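Local coordinates for protein accelerated cell death 11 (Arabidopsis thaliana, PDB 4NT1) that selectively transfers ceramide-1-phosphate and phytoceramide-1-phosphate between membranes by means of an all-helical GLTP fold, at residues Ile76-Asp86 with Gly96-Arg104; Lys13-Ile24 with Gln36-Leu47. All coordinates share one frame; numbering follows the deposited sequence.

Interaction 1: residues Ile76-Asp86 with Gly96-Arg104. With NA (sodium ion), chain E.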
loop_
_atom_site.group_PDB
_atom_site.type_symbol
_atom_site.label_atom_id
_atom_site.label_comp_id
_atom_site.label_asym_id
_atom_site.label_seq_id
_atom_site.Cartn_x
_atom_site.Cartn_y
_atom_site.Cartn_z
ATOM N N ILE A 76 -1.480 2.378 -20.708
ATOM C CA ILE A 76 -2.333 3.342 -20.017
ATOM C C ILE A 76 -1.525 4.567 -19.631
ATOM O O ILE A 76 -0.434 4.424 -19.117
ATOM C CB ILE A 76 -2.879 2.748 -18.718
ATOM C CG1 ILE A 76 -3.261 1.277 -18.915
ATOM C CG2 ILE A 76 -4.054 3.579 -18.211
ATOM C CD1 ILE A 76 -3.571 0.550 -17.607
ATOM N N SER A 77 -2.054 5.765 -19.847
ATOM C CA SER A 77 -1.291 6.970 -19.520
ATOM C C SER A 77 -1.388 7.344 -18.050
ATOM O O SER A 77 -0.393 7.259 -17.315
ATOM C CB SER A 77 -1.726 8.155 -20.384
ATOM O OG SER A 77 -3.103 8.424 -20.220
ATOM N N THR A 78 -2.581 7.751 -17.617
ATOM C CA THR A 78 -2.748 8.274 -16.259
ATOM C C THR A 78 -3.878 7.558 -15.517
ATOM O O THR A 78 -4.731 6.936 -16.142
ATOM C CB THR A 78 -3.101 9.777 -16.259
ATOM O OG1 THR A 78 -4.422 9.964 -16.807
ATOM C CG2 THR A 78 -2.079 10.573 -17.074
ATOM N N LEU A 79 -3.887 7.666 -14.187
ATOM C CA LEU A 79 -4.912 7.006 -13.386
ATOM C C LEU A 79 -6.310 7.498 -13.732
ATOM O O LEU A 79 -7.257 6.711 -13.776
ATOM C CB LEU A 79 -4.642 7.165 -11.881
ATOM C CG LEU A 79 -3.408 6.450 -11.324
ATOM C CD1 LEU A 79 -3.194 6.781 -9.858
ATOM C CD2 LEU A 79 -3.501 4.933 -11.508
ATOM N N VAL A 80 -6.439 8.799 -13.982
ATOM C CA VAL A 80 -7.730 9.377 -14.365
ATOM C C VAL A 80 -8.246 8.777 -15.672
ATOM O O VAL A 80 -9.399 8.354 -15.759
ATOM C CB VAL A 80 -7.646 10.915 -14.479
ATOM C CG1 VAL A 80 -8.822 11.464 -15.281
ATOM C CG2 VAL A 80 -7.593 11.537 -13.089
ATOM N N VAL A 81 -7.392 8.743 -16.686
ATOM C CA VAL A 81 -7.767 8.163 -17.970
ATOM C C VAL A 81 -8.146 6.698 -17.810
ATOM O O VAL A 81 -9.150 6.246 -18.362
ATOM C CB VAL A 81 -6.644 8.351 -19.020
ATOM C CG1 VAL A 81 -6.856 7.457 -20.235
ATOM C CG2 VAL A 81 -6.565 9.820 -19.430
ATOM N N MET A 82 -7.354 5.974 -17.022
ATOM C CA MET A 82 -7.589 4.562 -16.752
ATOM C C MET A 82 -8.986 4.348 -16.168
ATOM O O MET A 82 -9.748 3.500 -16.639
ATOM C CB MET A 82 -6.530 4.056 -15.770
ATOM C CG MET A 82 -6.468 2.558 -15.587
ATOM S SD MET A 82 -5.255 2.110 -14.321
ATOM C CE MET A 82 -6.185 2.502 -12.834
ATOM N N MET A 83 -9.326 5.129 -15.150
ATOM C CA MET A 83 -10.630 4.992 -14.504
ATOM C C MET A 83 -11.769 5.450 -15.395
ATOM O O MET A 83 -12.833 4.827 -15.406
ATOM C CB MET A 83 -10.662 5.728 -13.162
ATOM C CG MET A 83 -9.828 5.029 -12.121
ATOM S SD MET A 83 -9.792 5.921 -10.571
ATOM C CE MET A 83 -11.447 5.591 -9.952
ATOM N N ASP A 84 -11.562 6.535 -16.132
ATOM C CA ASP A 84 -12.608 7.025 -17.029
ATOM C C ASP A 84 -12.988 5.945 -18.055
ATOM O O ASP A 84 -14.164 5.781 -18.383
ATOM C CB ASP A 84 -12.170 8.309 -17.747
ATOM C CG ASP A 84 -12.254 9.555 -16.856
ATOM O OD1 ASP A 84 -12.907 9.511 -15.796
ATOM O OD2 ASP A 84 -11.675 10.588 -17.246
ATOM N N LYS A 85 -12.005 5.206 -18.568
ATOM C CA LYS A 85 -12.316 4.159 -19.550
ATOM C C LYS A 85 -13.140 3.019 -18.940
ATOM O O LYS A 85 -13.994 2.429 -19.615
ATOM C CB LYS A 85 -11.046 3.631 -20.229
ATOM C CG LYS A 85 -10.319 4.698 -21.061
ATOM C CD LYS A 85 -8.940 4.219 -21.495
ATOM C CE LYS A 85 -9.021 3.287 -22.680
ATOM N NZ LYS A 85 -9.483 4.002 -23.911
ATOM N N ASP A 86 -12.892 2.712 -17.666
ATOM C CA ASP A 86 -13.706 1.705 -16.982
ATOM C C ASP A 86 -15.128 2.214 -16.753
ATOM O O ASP A 86 -16.087 1.450 -16.832
ATOM C CB ASP A 86 -13.090 1.301 -15.640
ATOM C CG ASP A 86 -11.986 0.270 -15.790
ATOM O OD1 ASP A 86 -11.944 -0.425 -16.832
ATOM O OD2 ASP A 86 -11.174 0.133 -14.851
ATOM N N GLY A 96 -10.694 -8.145 -12.226
ATOM C CA GLY A 96 -9.536 -7.854 -13.050
ATOM C C GLY A 96 -9.550 -6.521 -13.778
ATOM O O GLY A 96 -8.623 -6.237 -14.540
ATOM N N SER A 97 -10.581 -5.701 -13.572
ATOM C CA SER A 97 -10.555 -4.352 -14.148
ATOM C C SER A 97 -9.432 -3.517 -13.519
ATOM O O SER A 97 -9.051 -3.715 -12.361
ATOM C CB SER A 97 -11.894 -3.626 -13.983
ATOM O OG SER A 97 -12.034 -3.096 -12.667
ATOM N N HIS A 98 -8.897 -2.589 -14.300
ATOM C CA HIS A 98 -7.835 -1.713 -13.821
ATOM C C HIS A 98 -8.252 -0.995 -12.539
ATOM O O HIS A 98 -7.461 -0.861 -11.603
ATOM C CB HIS A 98 -7.489 -0.690 -14.905
ATOM C CG HIS A 98 -6.919 -1.300 -16.146
ATOM N ND1 HIS A 98 -7.267 -0.878 -17.409
ATOM C CD2 HIS A 98 -6.020 -2.301 -16.319
ATOM C CE1 HIS A 98 -6.604 -1.585 -18.309
ATOM N NE2 HIS A 98 -5.843 -2.456 -17.673
ATOM N N THR A 99 -9.502 -0.544 -12.504
ATOM C CA THR A 99 -9.999 0.267 -11.404
ATOM C C THR A 99 -10.213 -0.579 -10.152
ATOM O O THR A 99 -9.916 -0.144 -9.038
ATOM C CB THR A 99 -11.287 0.984 -11.793
ATOM O OG1 THR A 99 -11.010 1.888 -12.869
ATOM C CG2 THR A 99 -11.843 1.762 -10.616
ATOM N N ARG A 100 -10.705 -1.798 -10.340
ATOM C CA ARG A 100 -10.816 -2.738 -9.223
ATOM C C ARG A 100 -9.439 -3.033 -8.631
ATOM O O ARG A 100 -9.261 -3.041 -7.408
ATOM C CB ARG A 100 -11.498 -4.035 -9.678
ATOM C CG ARG A 100 -11.616 -5.099 -8.589
ATOM C CD ARG A 100 -12.525 -6.247 -9.045
ATOM N NE ARG A 100 -12.632 -7.290 -8.031
ATOM C CZ ARG A 100 -13.674 -7.443 -7.223
ATOM N NH1 ARG A 100 -14.719 -6.627 -7.314
ATOM N NH2 ARG A 100 -13.676 -8.422 -6.331
ATOM N N ASN A 101 -8.462 -3.283 -9.496
ATOM C CA ASN A 101 -7.119 -3.567 -9.011
ATOM C C ASN A 101 -6.507 -2.352 -8.330
ATOM O O ASN A 101 -5.832 -2.485 -7.313
ATOM C CB ASN A 101 -6.246 -4.132 -10.124
ATOM C CG ASN A 101 -6.687 -5.528 -10.525
ATOM O OD1 ASN A 101 -7.346 -6.215 -9.748
ATOM N ND2 ASN A 101 -6.332 -5.948 -11.719
ATOM N N LEU A 102 -6.803 -1.163 -8.856
ATOM C CA LEU A 102 -6.371 0.073 -8.206
ATOM C C LEU A 102 -6.881 0.184 -6.771
ATOM O O LEU A 102 -6.128 0.574 -5.873
ATOM C CB LEU A 102 -6.798 1.305 -9.014
ATOM C CG LEU A 102 -6.392 2.653 -8.406
ATOM C CD1 LEU A 102 -4.860 2.784 -8.271
ATOM C CD2 LEU A 102 -6.951 3.806 -9.228
ATOM N N LEU A 103 -8.161 -0.127 -6.559
ATOM C CA LEU A 103 -8.730 -0.063 -5.223
ATOM C C LEU A 103 -7.986 -1.017 -4.286
ATOM O O LEU A 103 -7.693 -0.672 -3.139
ATOM C CB LEU A 103 -10.230 -0.370 -5.263
ATOM C CG LEU A 103 -11.002 -0.280 -3.951
ATOM C CD1 LEU A 103 -10.818 1.094 -3.326
ATOM C CD2 LEU A 103 -12.475 -0.569 -4.211
ATOM N N ARG A 104 -7.680 -2.217 -4.766
ATOM C CA ARG A 104 -6.941 -3.175 -3.948
ATOM C C ARG A 104 -5.525 -2.681 -3.616
ATOM O O ARG A 104 -5.058 -2.804 -2.467
ATOM C CB ARG A 104 -6.887 -4.559 -4.608
ATOM C CG ARG A 104 -8.083 -5.444 -4.254
ATOM C CD ARG A 104 -9.211 -5.296 -5.246
ATOM N NE ARG A 104 -10.402 -6.022 -4.812
ATOM C CZ ARG A 104 -11.549 -5.440 -4.474
ATOM N NH1 ARG A 104 -12.583 -6.177 -4.091
ATOM N NH2 ARG A 104 -11.673 -4.122 -4.533
HETATM NA NA NA E . 2.303 3.951 -19.388
HETATM O O HOH W 1 2.089 5.522 -17.693
HETATM O O HOH W 2 -8.664 1.585 -18.343
HETATM O O HOH W 3 -10.035 -2.248 -16.966
HETATM O O HOH W 4 2.038 6.322 -20.770
#
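D86 and T99 make the direct hydrogen bonds of this contact. Their side chains slide past each other in opposite directions, and D86 OD2 takes two bonds from the one residue. T99 OG1 donates to its anti lone pair over 2.7 Å, whereas T99 N meets it nearly along the C-O axis at 3.0 Å with a bent N-H angle of 141°. The carboxylate thus sits over the first turn of helix 98-121, and its other oxygen, OD1, accepts from a water that in turn accepts from H98 N.

Next to this polar end, I76 and M82 approach H98 from the same side of its ring plane, I76 over the face and M82 obliquely. I76 CD1 stands over the middle of the imidazole, 3.8 Å from the ring centroid, a CH-pi contact. M82 leads its CG anti to the backbone N (chi1 -169°), which brings CG to 3.5 Å from H98 CB and carries SD toward the ring. A second water bridges M82 O and H98 ND1 in the plane of the imidazole. Deeper in, the CD2 methyl of L102 is met by M82 CE and by M83 SD, the latter at 3.8 Å, while L79 CD2 touches L102 CD1.

Capping bonds set both helix starts: T78 OG1 accepts from V81 N, and S97 OG from R100 N, with S97 OG also bonded to V92 O. I76 O binds the sodium ion together with S73 O, T35 OG1 and two waters.

R100 and R104 belong to the site for the phosphorylated sphingolipid, and R100 points away from segment 76-86. Buried D86, gripped twice at OD2, lies at the N-terminal end of helix 98-121, where the helix dipole would be expected to favour its carboxylate form.

Interaction 2: residues Lys13-Ile24 with Gln36-Leu47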
loop_
_atom_site.group_PDB
_atom_site.type_symbol
_atom_site.label_atom_id
_atom_site.label_comp_id
_atom_site.label_asym_id
_atom_site.label_seq_id
_atom_site.Cartn_x
_atom_site.Cartn_y
_atom_site.Cartn_z
ATOM N N LYS A 13 14.435 3.736 -1.277
ATOM C CA LYS A 13 13.843 3.675 -2.615
ATOM C C LYS A 13 12.337 3.912 -2.509
ATOM O O LYS A 13 11.742 4.610 -3.334
ATOM C CB LYS A 13 14.118 2.320 -3.268
ATOM C CG LYS A 13 15.599 2.090 -3.570
ATOM C CD LYS A 13 15.829 0.693 -4.115
ATOM C CE LYS A 13 15.003 0.453 -5.366
ATOM N NZ LYS A 13 15.073 -0.961 -5.833
ATOM N N ILE A 14 11.728 3.325 -1.487
ATOM C CA ILE A 14 10.312 3.557 -1.226
ATOM C C ILE A 14 10.014 5.027 -0.918
ATOM O O ILE A 14 9.101 5.614 -1.498
ATOM C CB ILE A 14 9.808 2.679 -0.080
ATOM C CG1 ILE A 14 9.689 1.230 -0.559
ATOM C CG2 ILE A 14 8.469 3.195 0.423
ATOM C CD1 ILE A 14 9.499 0.220 0.592
ATOM N N SER A 15 10.774 5.635 -0.012
ATOM C CA SER A 15 10.475 7.024 0.346
ATOM C C SER A 15 10.693 7.974 -0.839
ATOM O O SER A 15 9.936 8.931 -1.025
ATOM C CB SER A 15 11.268 7.477 1.585
ATOM O OG SER A 15 12.651 7.571 1.305
ATOM N N ALA A 16 11.711 7.701 -1.651
ATOM C CA ALA A 16 11.995 8.550 -2.807
ATOM C C ALA A 16 10.871 8.463 -3.837
ATOM O O ALA A 16 10.445 9.479 -4.386
ATOM C CB ALA A 16 13.325 8.156 -3.453
ATOM N N ALA A 17 10.401 7.244 -4.099
ATOM C CA ALA A 17 9.371 7.040 -5.110
ATOM C C ALA A 17 8.070 7.710 -4.689
ATOM O O ALA A 17 7.388 8.343 -5.502
ATOM C CB ALA A 17 9.157 5.544 -5.365
ATOM N N PHE A 18 7.720 7.581 -3.414
ATOM C CA PHE A 18 6.461 8.150 -2.954
ATOM C C PHE A 18 6.497 9.664 -2.772
ATOM O O PHE A 18 5.490 10.338 -2.973
ATOM C CB PHE A 18 5.934 7.376 -1.746
ATOM C CG PHE A 18 5.318 6.067 -2.148
ATOM C CD1 PHE A 18 3.964 5.992 -2.460
ATOM C CD2 PHE A 18 6.103 4.934 -2.295
ATOM C CE1 PHE A 18 3.397 4.789 -2.893
ATOM C CE2 PHE A 18 5.547 3.730 -2.717
ATOM C CZ PHE A 18 4.192 3.657 -3.013
ATOM N N LYS A 19 7.667 10.191 -2.424
ATOM C CA LYS A 19 7.867 11.628 -2.423
ATOM C C LYS A 19 7.509 12.209 -3.791
ATOM O O LYS A 19 6.804 13.209 -3.883
ATOM C CB LYS A 19 9.317 11.962 -2.047
ATOM C CG LYS A 19 9.599 13.458 -1.997
ATOM C CD LYS A 19 11.031 13.756 -1.570
ATOM C CE LYS A 19 11.129 13.975 -0.073
ATOM N NZ LYS A 19 10.417 15.211 0.357
ATOM N N LYS A 20 7.971 11.556 -4.859
ATOM C CA LYS A 20 7.690 12.021 -6.218
ATOM C C LYS A 20 6.198 12.009 -6.541
ATOM O O LYS A 20 5.688 12.935 -7.168
ATOM C CB LYS A 20 8.436 11.179 -7.256
ATOM C CG LYS A 20 9.940 11.392 -7.260
ATOM C CD LYS A 20 10.591 10.454 -8.264
ATOM C CE LYS A 20 12.106 10.580 -8.231
ATOM N NZ LYS A 20 12.670 10.010 -6.975
ATOM N N LEU A 21 5.504 10.953 -6.122
ATOM C CA LEU A 21 4.067 10.855 -6.336
ATOM C C LEU A 21 3.338 11.937 -5.541
ATOM O O LEU A 21 2.397 12.536 -6.052
ATOM C CB LEU A 21 3.551 9.449 -5.989
ATOM C CG LEU A 21 4.037 8.375 -6.974
ATOM C CD1 LEU A 21 3.695 6.943 -6.488
ATOM C CD2 LEU A 21 3.451 8.636 -8.358
ATOM N N ALA A 22 3.781 12.201 -4.310
ATOM C CA ALA A 22 3.148 13.255 -3.496
ATOM C C ALA A 22 3.315 14.628 -4.158
ATOM O O ALA A 22 2.384 15.437 -4.206
ATOM C CB ALA A 22 3.727 13.267 -2.094
ATOM N N ILE A 23 4.508 14.881 -4.675
ATOM C CA ILE A 23 4.764 16.118 -5.421
ATOM C C ILE A 23 3.813 16.277 -6.604
ATOM O O ILE A 23 3.281 17.365 -6.836
ATOM C CB ILE A 23 6.218 16.192 -5.915
ATOM C CG1 ILE A 23 7.167 16.334 -4.727
ATOM C CG2 ILE A 23 6.386 17.334 -6.916
ATOM C CD1 ILE A 23 8.643 16.139 -5.091
ATOM N N ILE A 24 3.602 15.195 -7.354
ATOM C CA ILE A 24 2.672 15.210 -8.478
ATOM C C ILE A 24 1.231 15.487 -8.034
ATOM O O ILE A 24 0.545 16.326 -8.620
ATOM C CB ILE A 24 2.722 13.879 -9.267
ATOM C CG1 ILE A 24 4.073 13.735 -9.985
ATOM C CG2 ILE A 24 1.549 13.801 -10.263
ATOM C CD1 ILE A 24 4.338 12.303 -10.506
ATOM N N GLN A 36 4.715 4.942 -13.676
ATOM C CA GLN A 36 5.406 5.432 -12.471
ATOM C C GLN A 36 4.745 4.960 -11.179
ATOM O O GLN A 36 5.421 4.481 -10.257
ATOM C CB GLN A 36 5.469 6.959 -12.458
ATOM C CG GLN A 36 6.176 7.512 -11.225
ATOM C CD GLN A 36 6.512 8.986 -11.374
ATOM O OE1 GLN A 36 6.338 9.572 -12.452
ATOM N NE2 GLN A 36 6.984 9.599 -10.292
ATOM N N PHE A 37 3.427 5.136 -11.104
ATOM C CA PHE A 37 2.654 4.707 -9.937
ATOM C C PHE A 37 2.821 3.212 -9.668
ATOM O O PHE A 37 3.130 2.802 -8.549
ATOM C CB PHE A 37 1.184 5.043 -10.147
ATOM C CG PHE A 37 0.269 4.500 -9.082
ATOM C CD1 PHE A 37 0.137 5.151 -7.864
ATOM C CD2 PHE A 37 -0.461 3.341 -9.308
ATOM C CE1 PHE A 37 -0.704 4.653 -6.880
ATOM C CE2 PHE A 37 -1.307 2.833 -8.323
ATOM C CZ PHE A 37 -1.432 3.491 -7.113
ATOM N N SER A 38 2.639 2.391 -10.695
ATOM C CA SER A 38 2.692 0.944 -10.477
ATOM C C SER A 38 4.091 0.489 -10.042
ATOM O O SER A 38 4.233 -0.378 -9.169
ATOM C CB SER A 38 2.193 0.176 -11.709
ATOM O OG SER A 38 3.069 0.344 -12.814
ATOM N N HIS A 39 5.123 1.092 -10.629
ATOM C CA HIS A 39 6.497 0.811 -10.221
ATOM C C HIS A 39 6.756 1.154 -8.745
ATOM O O HIS A 39 7.401 0.384 -8.027
ATOM C CB HIS A 39 7.496 1.561 -11.113
ATOM C CG HIS A 39 7.651 0.969 -12.483
ATOM N ND1 HIS A 39 8.733 1.241 -13.292
ATOM C CD2 HIS A 39 6.854 0.129 -13.188
ATOM C CE1 HIS A 39 8.601 0.587 -14.434
ATOM N NE2 HIS A 39 7.473 -0.099 -14.393
ATOM N N ALA A 40 6.261 2.304 -8.298
ATOM C CA ALA A 40 6.422 2.701 -6.895
ATOM C C ALA A 40 5.731 1.706 -5.970
ATOM O O ALA A 40 6.275 1.306 -4.942
ATOM C CB ALA A 40 5.876 4.099 -6.670
ATOM N N CYS A 41 4.522 1.309 -6.346
ATOM C CA CYS A 41 3.784 0.325 -5.575
ATOM C C CYS A 41 4.542 -0.998 -5.488
ATOM O O CYS A 41 4.473 -1.692 -4.468
ATOM C CB CYS A 41 2.393 0.116 -6.170
ATOM S SG CYS A 41 1.300 1.554 -5.970
ATOM N N SER A 42 5.275 -1.336 -6.545
ATOM C CA SER A 42 6.026 -2.585 -6.568
ATOM C C SER A 42 7.199 -2.555 -5.588
ATOM O O SER A 42 7.641 -3.594 -5.112
ATOM C CB SER A 42 6.495 -2.925 -7.985
ATOM O OG SER A 42 7.052 -4.227 -8.035
ATOM N N LEU A 43 7.686 -1.363 -5.260
ATOM C CA LEU A 43 8.769 -1.268 -4.277
ATOM C C LEU A 43 8.286 -1.654 -2.881
ATOM O O LEU A 43 9.074 -2.065 -2.025
ATOM C CB LEU A 43 9.376 0.133 -4.257
ATOM C CG LEU A 43 10.042 0.592 -5.556
ATOM C CD1 LEU A 43 10.449 2.068 -5.455
ATOM C CD2 LEU A 43 11.242 -0.289 -5.900
ATOM N N VAL A 44 6.986 -1.508 -2.659
ATOM C CA VAL A 44 6.375 -1.840 -1.376
ATOM C C VAL A 44 6.080 -3.342 -1.243
ATOM O O VAL A 44 6.066 -3.882 -0.139
ATOM C CB VAL A 44 5.065 -1.043 -1.183
ATOM C CG1 VAL A 44 4.337 -1.496 0.076
ATOM C CG2 VAL A 44 5.350 0.457 -1.126
ATOM N N SER A 45 5.868 -4.019 -2.368
ATOM C CA SER A 45 5.448 -5.430 -2.324
ATOM C C SER A 45 6.263 -6.329 -1.381
ATOM O O SER A 45 5.688 -7.136 -0.650
ATOM C CB SER A 45 5.419 -6.044 -3.731
ATOM O OG SER A 45 4.462 -5.398 -4.546
ATOM N N PRO A 46 7.599 -6.218 -1.404
ATOM C CA PRO A 46 8.379 -7.164 -0.596
ATOM C C PRO A 46 8.215 -6.968 0.908
ATOM O O PRO A 46 8.570 -7.865 1.667
ATOM C CB PRO A 46 9.835 -6.878 -1.011
ATOM C CG PRO A 46 9.731 -6.160 -2.334
ATOM C CD PRO A 46 8.464 -5.365 -2.245
ATOM N N LEU A 47 7.682 -5.831 1.346
ATOM C CA LEU A 47 7.479 -5.630 2.775
ATOM C C LEU A 47 6.531 -6.673 3.368
ATOM O O LEU A 47 6.716 -7.108 4.502
ATOM C CB LEU A 47 6.948 -4.225 3.075
ATOM C CG LEU A 47 7.801 -3.036 2.646
ATOM C CD1 LEU A 47 7.050 -1.739 2.916
ATOM C CD2 LEU A 47 9.164 -3.032 3.348
HETATM O O HOH W 5 7.511 7.712 -8.165
#
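A17 and A40 meet methyl to methyl, CB to CB at 3.8 Å, where two helices running at 151° to each other come within 9.2 Å, axis to axis. Small residues at this point permit the close approach, and larger apolar groups extend the packing along both helices. L21 CD1 rests on A40 CB at 3.6 Å, and L43 CD1 reaches A17 CB and the carbonyl oxygen of K13. K13 CE lies 3.9 Å from L43 CD2, the chains crossing at about a right angle. I14, with CG1 anti to its carbonyl carbon (chi1 -73°), slides past L43 in the opposite direction; its CD1 reaches L43 O and meets L47 CD1 tip to tip at 3.9 Å.

The main aromatic contact is that of F18. A40 CB lies over one face of the ring, CE2 comes to 3.4 Å from A40 O, and V44 CG2 approaches obliquely, its side chain crossing that of F18 at about a right angle. The F37 ring also takes part, met obliquely by L21 CD1.

Polar groups act at the margin, with no direct hydrogen bond between the helices. The extended chain of Q36 runs back alongside L21 and places NE2 near K20 CB and I24 CD1. NE2 also donates to a water, at 2.9 Å, which in turn donates to A17 O.

Two long helices continue the packing. Helix 173-199 sets Y183 edge-to-face against F18 and also touches I14, whereas helix 98-121 supports F18 through L109 and V44 through V112. On another flank, helix 57-63 brings Y62 against V44 and into a hydrogen bond with C41 O.

From the N terminus, helix 10-25 leads through a short connection into helix 34-51, and interaction 2 closes this first hairpin. The chain then passes through helices 57-63 and 67-72 before interaction 1 closes a second, shorter excursion between helix 79-88 and the start of helix 98-121. The two closures follow in series, neither nested nor crossed, with centres about 17 Å apart. They nevertheless join at F37 of segment 36-47, which packs on both L79 and L102 of interaction 1. The sodium ion adds another link between the two hairpins, just ahead of segment 36-47. Helix 173-199 touches both contacts.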